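Local atomic coordinates of DegQ (Legionella fallonii, PDB entry 3PV2), a protein that acts as an HtrA-family serine protease and chaperone that assembles into large 12-subunit self-compartmentizing particles, in which it probably degrades misfolded proteins. Residues N290-S293 / P294-A298; I314-A317 / T318-K321; H356-K359 / L360-N363; G392-E395 / N396-G399; D420-S423 / L424-A428. All coordinates share one frame; numbering follows the deposited sequence.

The five contacts follow one another along the chain as local turns, helix starts and helix faces in the two PDZ domains and the helix between them. Contacts 1 and 2 open helices 294-298 and 318-325 of the first PDZ domain, their centres about 19 Å apart. Contact 3 lies on helix 353-362, in the sequence between the two PDZ sheets. Its centre is about 13 Å from those of contacts 1 and 4, bonding the first through Lys359 and loosely touching the second through Gln361. Contacts 4 and 5 start helices 398-402 and 421-428 of the second PDZ domain, with centres about 17 Å apart. Helix 353-362 thus bridges two similarly built domains, and the centres of contacts 2 and 5 lie about 40 Å apart.

Contact 1: N290-S293 / P294-A298; sequences NPNS and PAELA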
loop_
_atom_site.group_PDB
_atom_site.type_symbol
_atom_site.label_atom_id
_atom_site.label_comp_id
_atom_site.label_asym_id
_atom_site.label_seq_id
_atom_site.Cartn_x
_atom_site.Cartn_y
_atom_site.Cartn_z
ATOM N N ASN B 290 11.659 54.007 15.999
ATOM C CA ASN B 290 10.642 53.531 16.942
ATOM C C ASN B 290 10.691 54.444 18.120
ATOM O O ASN B 290 11.748 54.895 18.507
ATOM C CB ASN B 290 10.900 52.114 17.449
ATOM C CG ASN B 290 10.842 51.019 16.363
ATOM O OD1 ASN B 290 11.561 50.014 16.499
ATOM N ND2 ASN B 290 10.008 51.178 15.349
ATOM N N PRO B 291 9.557 54.701 18.729
ATOM C CA PRO B 291 9.514 55.480 19.951
ATOM C C PRO B 291 10.384 54.913 21.046
ATOM O O PRO B 291 10.533 53.686 21.156
ATOM C CB PRO B 291 8.014 55.486 20.335
ATOM C CG PRO B 291 7.403 54.367 19.567
ATOM C CD PRO B 291 8.214 54.305 18.293
ATOM N N ASN B 292 11.056 55.824 21.735
ATOM C CA ASN B 292 11.880 55.532 22.868
ATOM C C ASN B 292 13.116 54.717 22.543
ATOM O O ASN B 292 13.682 54.099 23.457
ATOM C CB ASN B 292 11.091 54.782 23.944
ATOM C CG ASN B 292 9.808 55.537 24.376
ATOM O OD1 ASN B 292 9.888 56.644 24.917
ATOM N ND2 ASN B 292 8.638 54.949 24.118
ATOM N N SER B 293 13.530 54.691 21.268
ATOM C CA SER B 293 14.733 54.005 20.855
ATOM C C SER B 293 15.892 54.923 20.934
ATOM O O SER B 293 15.709 56.106 21.100
ATOM C CB SER B 293 14.595 53.568 19.409
ATOM O OG SER B 293 14.343 54.674 18.523
ATOM N N PRO B 294 17.103 54.389 20.880
ATOM C CA PRO B 294 18.272 55.263 20.822
ATOM C C PRO B 294 18.238 56.256 19.597
ATOM O O PRO B 294 18.594 57.429 19.727
ATOM C CB PRO B 294 19.400 54.278 20.635
ATOM C CG PRO B 294 18.816 53.042 21.342
ATOM C CD PRO B 294 17.494 52.983 20.857
ATOM N N ALA B 295 17.799 55.757 18.461
ATOM C CA ALA B 295 17.650 56.591 17.238
ATOM C C ALA B 295 16.650 57.736 17.420
ATOM O O ALA B 295 16.932 58.851 17.031
ATOM C CB ALA B 295 17.242 55.703 16.077
ATOM N N GLU B 296 15.476 57.490 18.023
ATOM C CA GLU B 296 14.586 58.588 18.348
ATOM C C GLU B 296 15.237 59.626 19.296
ATOM O O GLU B 296 15.125 60.857 19.094
ATOM C CB GLU B 296 13.326 58.104 19.008
ATOM C CG GLU B 296 12.363 59.247 19.208
ATOM C CD GLU B 296 11.037 58.814 19.852
ATOM O OE1 GLU B 296 10.058 58.640 19.118
ATOM O OE2 GLU B 296 10.974 58.627 21.086
ATOM N N LEU B 297 15.911 59.138 20.319
ATOM C CA LEU B 297 16.549 60.024 21.276
ATOM C C LEU B 297 17.544 60.898 20.539
ATOM O O LEU B 297 17.617 62.078 20.806
ATOM C CB LEU B 297 17.344 59.241 22.366
ATOM C CG LEU B 297 17.570 59.815 23.795
ATOM C CD1 LEU B 297 18.718 59.065 24.552
ATOM C CD2 LEU B 297 17.783 61.315 23.887
ATOM N N ALA B 298 18.310 60.294 19.628
ATOM C CA ALA B 298 19.304 61.035 18.866
ATOM C C ALA B 298 18.726 62.074 17.920
ATOM O O ALA B 298 19.485 62.917 17.431
ATOM C CB ALA B 298 20.161 60.093 18.121
#
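Ser293 and Glu296 hold the entrance to helix 294-298 by exchanging support across a single turn. Ser293 occupies the N-cap, and its OG accepts from Glu296 N over 3.1 Å in a nearly straight bond. In return the Glu296 side chain reaches back over the preceding loop, where OE2 lies 2.9 Å from Asn292 N and takes its hydrogen almost linearly (173°). That N-H approaches from above the carboxylate plane, not within it. The other oxygen, Glu296 OE1, rests 3.3 Å from Pro291 CA.

Behind this first shell stands the type II turn from Asn290 to Ser293, with Asn292 at its positive-phi corner. Ser293 OG is placed between its own N and carbonyl carbon (chi1 58°), from where it also donates to Asn290 O over 2.6 Å, within the carbonyl plane. The hydroxyl therefore works in both directions, fastening the turn while capping the helix. Leu297 N closes the first helical turn on Ser293 O at 3.1 Å. Farther out, Lys359 of helix 353-362 donates to Asn292 O, and Pro291 packs on Pro381 of a second subunit.

With the Glu296 carboxylate lying near the start of the helix, its negative charge probably interacts favourably with the helix dipole, while the bonds to Asn292 and Ser293 tie the loop to the first turn of this PDZ helix.

Contact 2: I314-A317 / T318-K321; sequences ITQA and TQVK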
loop_
_atom_site.group_PDB
_atom_site.type_symbol
_atom_site.label_atom_id
_atom_site.label_comp_id
_atom_site.label_asym_id
_atom_site.label_seq_id
_atom_site.Cartn_x
_atom_site.Cartn_y
_atom_site.Cartn_z
ATOM N N ILE B 314 28.122 56.046 3.835
ATOM C CA ILE B 314 27.029 55.121 3.521
ATOM C C ILE B 314 26.389 55.424 2.172
ATOM O O ILE B 314 25.839 56.486 1.949
ATOM C CB ILE B 314 25.989 54.945 4.695
ATOM C CG1 ILE B 314 26.456 53.793 5.625
ATOM C CG2 ILE B 314 24.682 54.460 4.121
ATOM C CD1 ILE B 314 26.974 54.155 6.772
ATOM N N THR B 315 26.516 54.465 1.260
ATOM C CA THR B 315 25.977 54.568 -0.070
ATOM C C THR B 315 24.893 53.529 -0.333
ATOM O O THR B 315 24.242 53.582 -1.355
ATOM C CB THR B 315 27.102 54.396 -1.159
ATOM O OG1 THR B 315 27.689 53.089 -1.068
ATOM C CG2 THR B 315 28.182 55.470 -1.029
ATOM N N GLN B 316 24.696 52.588 0.586
ATOM C CA GLN B 316 23.725 51.508 0.380
ATOM C C GLN B 316 23.075 51.158 1.685
ATOM O O GLN B 316 23.765 51.112 2.704
ATOM C CB GLN B 316 24.445 50.256 -0.081
ATOM C CG GLN B 316 25.239 50.389 -1.367
ATOM C CD GLN B 316 24.553 49.664 -2.494
ATOM O OE1 GLN B 316 25.176 48.873 -3.202
ATOM N NE2 GLN B 316 23.259 49.899 -2.647
ATOM N N ALA B 317 21.774 50.890 1.665
ATOM C CA ALA B 317 21.065 50.571 2.887
ATOM C C ALA B 317 21.686 49.368 3.645
ATOM O O ALA B 317 21.666 49.331 4.858
ATOM C CB ALA B 317 19.575 50.287 2.620
ATOM N N THR B 318 22.135 48.352 2.935
ATOM C CA THR B 318 22.737 47.172 3.583
ATOM C C THR B 318 23.905 47.520 4.518
ATOM O O THR B 318 24.052 46.921 5.567
ATOM C CB THR B 318 23.218 46.161 2.553
ATOM O OG1 THR B 318 23.859 46.860 1.473
ATOM C CG2 THR B 318 22.025 45.362 2.034
ATOM N N GLN B 319 24.645 48.548 4.201
ATOM C CA GLN B 319 25.779 48.942 5.044
ATOM C C GLN B 319 25.378 49.450 6.424
ATOM O O GLN B 319 26.190 49.409 7.324
ATOM C CB GLN B 319 26.671 50.009 4.382
ATOM C CG GLN B 319 27.101 49.705 3.046
ATOM C CD GLN B 319 27.742 50.915 2.372
ATOM O OE1 GLN B 319 27.130 51.967 2.222
ATOM N NE2 GLN B 319 28.997 50.768 1.977
ATOM N N VAL B 320 24.139 49.887 6.621
ATOM C CA VAL B 320 23.784 50.466 7.887
ATOM C C VAL B 320 23.714 49.358 8.908
ATOM O O VAL B 320 24.244 49.460 10.028
ATOM C CB VAL B 320 22.464 51.188 7.785
ATOM C CG1 VAL B 320 21.869 51.489 9.181
ATOM C CG2 VAL B 320 22.625 52.429 6.940
ATOM N N LYS B 321 23.140 48.255 8.472
ATOM C CA LYS B 321 22.793 47.119 9.345
ATOM C C LYS B 321 24.101 46.482 9.771
ATOM O O LYS B 321 24.427 46.339 10.974
ATOM C CB LYS B 321 21.914 46.170 8.542
ATOM C CG LYS B 321 21.144 46.952 7.357
ATOM C CD LYS B 321 19.989 46.162 6.648
ATOM C CE LYS B 321 18.655 46.175 7.440
ATOM N NZ LYS B 321 17.420 45.929 6.566
#
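Gln319 and the Thr315-Gln316 backbone form the polar heart of this turn into helix 318-325. Gln319 OE1 accepts two backbone hydrogens at once: Thr315 N approaches OE1 to 2.7 Å within the amide carbonyl plane, whereas Gln316 N, at 3.0 Å from OE1, comes from well above that plane. With CG beside its own backbone N (chi1 -51°) and the rest of the chain extended, the glutamine folds back over the loop to bring OE1 to both donors. This double grip should restrict rotation of the amide.

The backbone bonds are short-range ones of a starting helix. Gln319 N donates to Gln316 O, and Val320 N to Ala317 O, both over 3.1 Å and both from above the acceptor's carbonyl plane.

Apolar contact is supplied by Ile314 and Val320, whose side chains meet at about a right angle with the two CG2 methyls 4.0 Å apart. Ile314 CG1 also runs past Gln319 CB, the two side chains pointing in opposite directions.

Around the contact, Ile314 and Val320 both pack on Ala284 of strand 284-289 and Ile309 of strand 305-309, seating the helix against the PDZ sheet, while Ala317 leans on Val264 of strand 262-266 and Gln316 bonds Asn168 of a third subunit.

Contact 3: H356-K359 / L360-N363; sequences HEQK and LQSN
His356 and Leu360 sit one turn apart on the alpha-helix 353-362, and the leucine covers one face of the imidazole in a CH-pi contact. CD1 of Leu360 stands 3.7 Å from the centroid of the His356 ring, displaced toward the rim, while Leu360 CD2 comes down at His356 NE2, 3.4 Å away. In His356, chi1 (175°) sets CG anti to the backbone N and chi2 (78°) turns the ring so that one face meets Leu360 CD1. Helix 353-362 lies between the first and second PDZ sheets in sequence, and this side packs on loops of both: His356 on Leu259, Leu360 on Asn292 and Tyr368.

On another flank the amides of Gln358 and Gln361 meet almost at a right angle, their planes 82° apart. Gln358 OE1 comes within 2.8 Å of Gln361 NE2, but the angle is poor and no hydrogen bond is formed.

Main-chain bonds of the alpha-helical i to i+4 kind join Leu360 N to His356 O and Gln361 N to Glu357 O. At the far end Ser362 doubles this link: its N and its OG each donate to Gln358 O over 2.9 Å, reaching that oxygen from opposite faces of the carbonyl plane.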
loop_
_atom_site.group_PDB
_atom_site.type_symbol
_atom_site.label_atom_id
_atom_site.label_comp_id
_atom_site.label_asym_id
_atom_site.label_seq_id
_atom_site.Cartn_x
_atom_site.Cartn_y
_atom_site.Cartn_z
ATOM N N HIS B 356 16.545 47.649 26.962
ATOM C CA HIS B 356 15.524 48.468 26.356
ATOM C C HIS B 356 14.111 47.867 26.533
ATOM O O HIS B 356 13.133 48.585 26.785
ATOM C CB HIS B 356 15.826 48.622 24.875
ATOM C CG HIS B 356 14.784 49.359 24.102
ATOM N ND1 HIS B 356 14.669 50.726 24.140
ATOM C CD2 HIS B 356 13.830 48.917 23.239
ATOM C CE1 HIS B 356 13.670 51.096 23.340
ATOM N NE2 HIS B 356 13.150 50.017 22.783
ATOM N N GLU B 357 14.004 46.559 26.357
ATOM C CA GLU B 357 12.691 45.932 26.432
ATOM C C GLU B 357 12.221 46.030 27.880
ATOM O O GLU B 357 11.064 46.244 28.133
ATOM C CB GLU B 357 12.718 44.492 25.927
ATOM C CG GLU B 357 11.421 44.060 25.262
ATOM C CD GLU B 357 11.053 44.874 23.966
ATOM O OE1 GLU B 357 11.956 45.451 23.303
ATOM O OE2 GLU B 357 9.846 44.936 23.627
ATOM N N GLN B 358 13.146 46.019 28.822
ATOM C CA GLN B 358 12.783 46.194 30.244
ATOM C C GLN B 358 12.356 47.627 30.531
ATOM O O GLN B 358 11.438 47.859 31.324
ATOM C CB GLN B 358 13.894 45.778 31.239
ATOM C CG GLN B 358 13.424 44.818 32.373
ATOM C CD GLN B 358 11.930 44.969 32.895
ATOM O OE1 GLN B 358 11.090 44.087 32.670
ATOM N NE2 GLN B 358 11.635 46.059 33.606
ATOM N N LYS B 359 13.007 48.568 29.867
ATOM C CA LYS B 359 12.618 49.943 29.973
ATOM C C LYS B 359 11.202 50.126 29.493
ATOM O O LYS B 359 10.400 50.641 30.203
ATOM C CB LYS B 359 13.527 50.849 29.152
ATOM C CG LYS B 359 13.093 52.323 29.148
ATOM C CD LYS B 359 14.144 53.259 28.480
ATOM C CE LYS B 359 14.061 53.248 26.944
ATOM N NZ LYS B 359 14.203 54.622 26.367
ATOM N N LEU B 360 10.944 49.767 28.251
ATOM C CA LEU B 360 9.608 49.815 27.705
ATOM C C LEU B 360 8.564 49.226 28.696
ATOM O O LEU B 360 7.573 49.832 28.918
ATOM C CB LEU B 360 9.562 49.091 26.352
ATOM C CG LEU B 360 9.798 49.920 25.078
ATOM C CD1 LEU B 360 10.880 50.945 25.238
ATOM C CD2 LEU B 360 10.024 49.044 23.835
ATOM N N GLN B 361 8.828 48.090 29.313
ATOM C CA GLN B 361 7.875 47.489 30.288
ATOM C C GLN B 361 7.643 48.302 31.520
ATOM O O GLN B 361 6.500 48.484 31.967
ATOM C CB GLN B 361 8.335 46.129 30.745
ATOM C CG GLN B 361 8.204 45.146 29.656
ATOM C CD GLN B 361 8.778 43.807 30.004
ATOM O OE1 GLN B 361 9.222 43.068 29.117
ATOM N NE2 GLN B 361 8.759 43.464 31.297
ATOM N N SER B 362 8.735 48.765 32.076
ATOM C CA SER B 362 8.752 49.644 33.243
ATOM C C SER B 362 7.949 50.929 33.082
ATOM O O SER B 362 7.350 51.436 34.022
ATOM C CB SER B 362 10.211 50.064 33.532
ATOM O OG SER B 362 10.922 48.936 33.994
ATOM N N ASN B 363 7.983 51.500 31.912
ATOM C CA ASN B 363 7.235 52.712 31.735
ATOM C C ASN B 363 5.793 52.452 31.340
ATOM O O ASN B 363 5.063 53.410 31.175
ATOM C CB ASN B 363 7.860 53.568 30.635
ATOM C CG ASN B 363 9.294 54.039 30.981
ATOM O OD1 ASN B 363 9.744 53.939 32.140
ATOM N ND2 ASN B 363 10.003 54.553 29.959
#

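Contact 4: G392-E395 / N396-G399; sequences GASE and NSAG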
loop_
_atom_site.group_PDB
_atom_site.type_symbol
_atom_site.label_atom_id
_atom_site.label_comp_id
_atom_site.label_asym_id
_atom_site.label_seq_id
_atom_site.Cartn_x
_atom_site.Cartn_y
_atom_site.Cartn_z
ATOM N N GLY B 392 -4.066 42.622 19.576
ATOM C CA GLY B 392 -2.900 41.754 19.668
ATOM C C GLY B 392 -2.331 41.852 21.082
ATOM O O GLY B 392 -2.516 42.846 21.781
ATOM N N ALA B 393 -1.624 40.813 21.513
ATOM C CA ALA B 393 -0.947 40.832 22.800
ATOM C C ALA B 393 0.306 40.008 22.719
ATOM O O ALA B 393 0.226 38.827 22.417
ATOM C CB ALA B 393 -1.904 40.241 23.832
ATOM N N SER B 394 1.481 40.569 22.965
ATOM C CA SER B 394 2.640 39.736 22.863
ATOM C C SER B 394 2.644 38.752 24.015
ATOM O O SER B 394 2.187 39.014 25.115
ATOM C CB SER B 394 3.937 40.550 22.851
ATOM O OG SER B 394 4.033 41.310 24.002
ATOM N N GLU B 395 3.176 37.588 23.756
ATOM C CA GLU B 395 3.233 36.581 24.777
ATOM C C GLU B 395 4.204 36.924 25.917
ATOM O O GLU B 395 4.092 36.345 26.981
ATOM C CB GLU B 395 3.520 35.238 24.112
ATOM C CG GLU B 395 2.465 35.058 23.024
ATOM C CD GLU B 395 2.579 33.805 22.248
ATOM O OE1 GLU B 395 2.324 33.877 21.012
ATOM O OE2 GLU B 395 2.907 32.770 22.874
ATOM N N ASN B 396 5.114 37.875 25.724
ATOM C CA ASN B 396 5.909 38.361 26.838
ATOM C C ASN B 396 5.194 39.489 27.676
ATOM O O ASN B 396 5.779 40.128 28.512
ATOM C CB ASN B 396 7.330 38.783 26.384
ATOM C CG ASN B 396 7.332 40.046 25.510
ATOM O OD1 ASN B 396 6.342 40.354 24.830
ATOM N ND2 ASN B 396 8.430 40.806 25.563
ATOM N N SER B 397 3.921 39.761 27.473
ATOM C CA SER B 397 3.366 40.915 28.208
ATOM C C SER B 397 2.765 40.540 29.540
ATOM O O SER B 397 2.377 39.388 29.754
ATOM C CB SER B 397 2.348 41.586 27.296
ATOM O OG SER B 397 1.280 40.680 26.964
ATOM N N ALA B 398 2.649 41.510 30.439
ATOM C CA ALA B 398 1.937 41.318 31.648
ATOM C C ALA B 398 0.478 41.000 31.399
ATOM O O ALA B 398 -0.132 40.213 32.123
ATOM C CB ALA B 398 2.107 42.512 32.538
ATOM N N GLY B 399 -0.052 41.520 30.292
ATOM C CA GLY B 399 -1.402 41.279 29.872
ATOM C C GLY B 399 -1.650 39.838 29.527
ATOM O O GLY B 399 -2.541 39.183 30.082
#
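Ser394 and Ser397 are the two ends of a type I beta turn that leads the chain from strand 384-393 into helix 398-402. The corner residues Glu395 and Asn396 take the helix-like backbone angles of that turn, and Ser397 N closes it with a 3.0 Å bond to Ser394 O, arriving from well above the carbonyl plane.

The side chains reinforce the same closure. Ser397 OG donates to Ser394 O at a short 2.6 Å, this time within the plane of the carbonyl, so two groups of one residue grip a single oxygen. A hydroxyl held between the backbone N and carbonyl carbon of Ser397 (chi1 61°) is what permits this, and the same OG accepts from Trp400 N as the N-cap of the helix. A second short bond joins two side chains of the turn: Ser394 OG donates to Asn396 OD1 over 2.6 Å, running nearly straight on from the amide C=O. Asn396 ND2 makes a weak bond to Tyr368. Glu395 extends from the corner and packs on Gln38 of a fourth subunit.

The arrangement is a type I beta turn whose last residue, Ser397, is the N-cap of the following helix, here between a strand and a short helix of a PDZ domain. In the first PDZ domain Ser293 likewise donates its OG to the O of the first turn residue and caps helix 294-298, although that Asn290-Ser293 turn is of type II.

Contact 5: D420-S423 / L424-A428; sequences DVKS and LQTIA
Thr426 carries its OG1 beside its own backbone N, anti to the carbonyl carbon (chi1 -63°), and so turns the hydroxyl back along the helix to Lys422. At the helix start, chi1 of 64° for Asp420 and 53° for Ser423 places each polar group between its own backbone N and carbonyl carbon, facing the first turn.

The consequences are a set of bonds along one helix end. Thr426 OG1 donates to Lys422 O over 3.0 Å, and Thr426 N does so at the same length from the opposite face of that carbonyl. The Lys422 chain passes alongside, its CD 3.9 Å from Thr426 OG1. Asp420 is the N-cap: its OD1 accepts from Ser423 N at 2.8 Å, nearly along the C-O axis, where its negative charge probably interacts favourably with the helix dipole. Ser423 OG donates to Asp420 O over 2.7 Å and takes a further bond from Thr419 N, while Leu424 N also uses Asp420 O, at 3.3 Å.

On the next flank Val421 CG1 lies 3.8 Å from Gln425 NE2, whose own partner is Glu378 of a second subunit. Leu424 and Ile427 turn to Ala413 of strand 409-413, and Val421 and Leu424 to Leu372.

The Asp420 cap is a local feature, but a helix packed by its apolar side on the antiparallel sheet belongs to the PDZ fold, and 421-428 matches helix 318-325 of the first PDZ domain in position.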
loop_
_atom_site.group_PDB
_atom_site.type_symbol
_atom_site.label_atom_id
_atom_site.label_comp_id
_atom_site.label_asym_id
_atom_site.label_seq_id
_atom_site.Cartn_x
_atom_site.Cartn_y
_atom_site.Cartn_z
ATOM N N ASP B 420 -12.377 54.855 25.229
ATOM C CA ASP B 420 -11.386 54.859 24.178
ATOM C C ASP B 420 -10.034 54.457 24.749
ATOM O O ASP B 420 -9.933 54.172 25.949
ATOM C CB ASP B 420 -11.401 56.220 23.492
ATOM C CG ASP B 420 -11.002 57.345 24.391
ATOM O OD1 ASP B 420 -10.535 57.111 25.518
ATOM O OD2 ASP B 420 -11.148 58.494 23.957
ATOM N N VAL B 421 -9.030 54.332 23.896
ATOM C CA VAL B 421 -7.764 53.810 24.301
ATOM C C VAL B 421 -7.232 54.785 25.355
ATOM O O VAL B 421 -6.795 54.367 26.418
ATOM C CB VAL B 421 -6.823 53.588 23.062
ATOM C CG1 VAL B 421 -5.343 53.277 23.464
ATOM C CG2 VAL B 421 -7.418 52.452 22.129
ATOM N N LYS B 422 -7.287 56.081 25.100
ATOM C CA LYS B 422 -6.817 57.036 26.094
ATOM C C LYS B 422 -7.460 56.868 27.482
ATOM O O LYS B 422 -6.729 57.040 28.459
ATOM C CB LYS B 422 -6.918 58.483 25.557
ATOM C CG LYS B 422 -6.786 59.638 26.620
ATOM C CD LYS B 422 -5.340 60.068 26.991
ATOM C CE LYS B 422 -5.327 61.445 27.739
ATOM N NZ LYS B 422 -3.975 61.794 28.315
ATOM N N SER B 423 -8.773 56.524 27.575
ATOM C CA SER B 423 -9.399 56.407 28.880
ATOM C C SER B 423 -8.766 55.240 29.621
ATOM O O SER B 423 -8.560 55.311 30.831
ATOM C CB SER B 423 -10.944 56.155 28.855
ATOM O OG SER B 423 -11.347 55.012 28.028
ATOM N N LEU B 424 -8.506 54.139 28.906
ATOM C CA LEU B 424 -7.845 53.004 29.510
ATOM C C LEU B 424 -6.399 53.311 29.975
ATOM O O LEU B 424 -5.948 52.846 31.035
ATOM C CB LEU B 424 -7.801 51.885 28.502
ATOM C CG LEU B 424 -7.112 50.639 29.047
ATOM C CD1 LEU B 424 -7.782 50.017 30.334
ATOM C CD2 LEU B 424 -6.908 49.588 27.870
ATOM N N GLN B 425 -5.656 54.058 29.157
ATOM C CA GLN B 425 -4.292 54.436 29.513
ATOM C C GLN B 425 -4.281 55.349 30.746
ATOM O O GLN B 425 -3.431 55.250 31.592
ATOM C CB GLN B 425 -3.616 55.172 28.339
ATOM C CG GLN B 425 -3.159 54.223 27.221
ATOM C CD GLN B 425 -2.834 54.923 25.862
ATOM O OE1 GLN B 425 -3.340 55.995 25.556
ATOM N NE2 GLN B 425 -2.070 54.232 25.037
ATOM N N THR B 426 -5.260 56.215 30.882
ATOM C CA THR B 426 -5.313 57.090 32.035
ATOM C C THR B 426 -5.592 56.209 33.275
ATOM O O THR B 426 -4.910 56.334 34.271
ATOM C CB THR B 426 -6.449 58.128 31.819
ATOM O OG1 THR B 426 -6.148 58.944 30.685
ATOM C CG2 THR B 426 -6.668 59.047 33.033
ATOM N N ILE B 427 -6.575 55.309 33.196
ATOM C CA ILE B 427 -6.884 54.428 34.331
ATOM C C ILE B 427 -5.728 53.580 34.703
ATOM O O ILE B 427 -5.396 53.514 35.871
ATOM C CB ILE B 427 -8.135 53.586 34.078
ATOM C CG1 ILE B 427 -9.330 54.520 34.035
ATOM C CG2 ILE B 427 -8.362 52.556 35.182
ATOM C CD1 ILE B 427 -10.669 53.895 33.343
ATOM N N ALA B 428 -4.995 53.076 33.719
ATOM C CA ALA B 428 -3.849 52.249 33.964
ATOM C C ALA B 428 -2.776 53.015 34.707
ATOM O O ALA B 428 -1.980 52.396 35.385
ATOM C CB ALA B 428 -3.270 51.711 32.636
#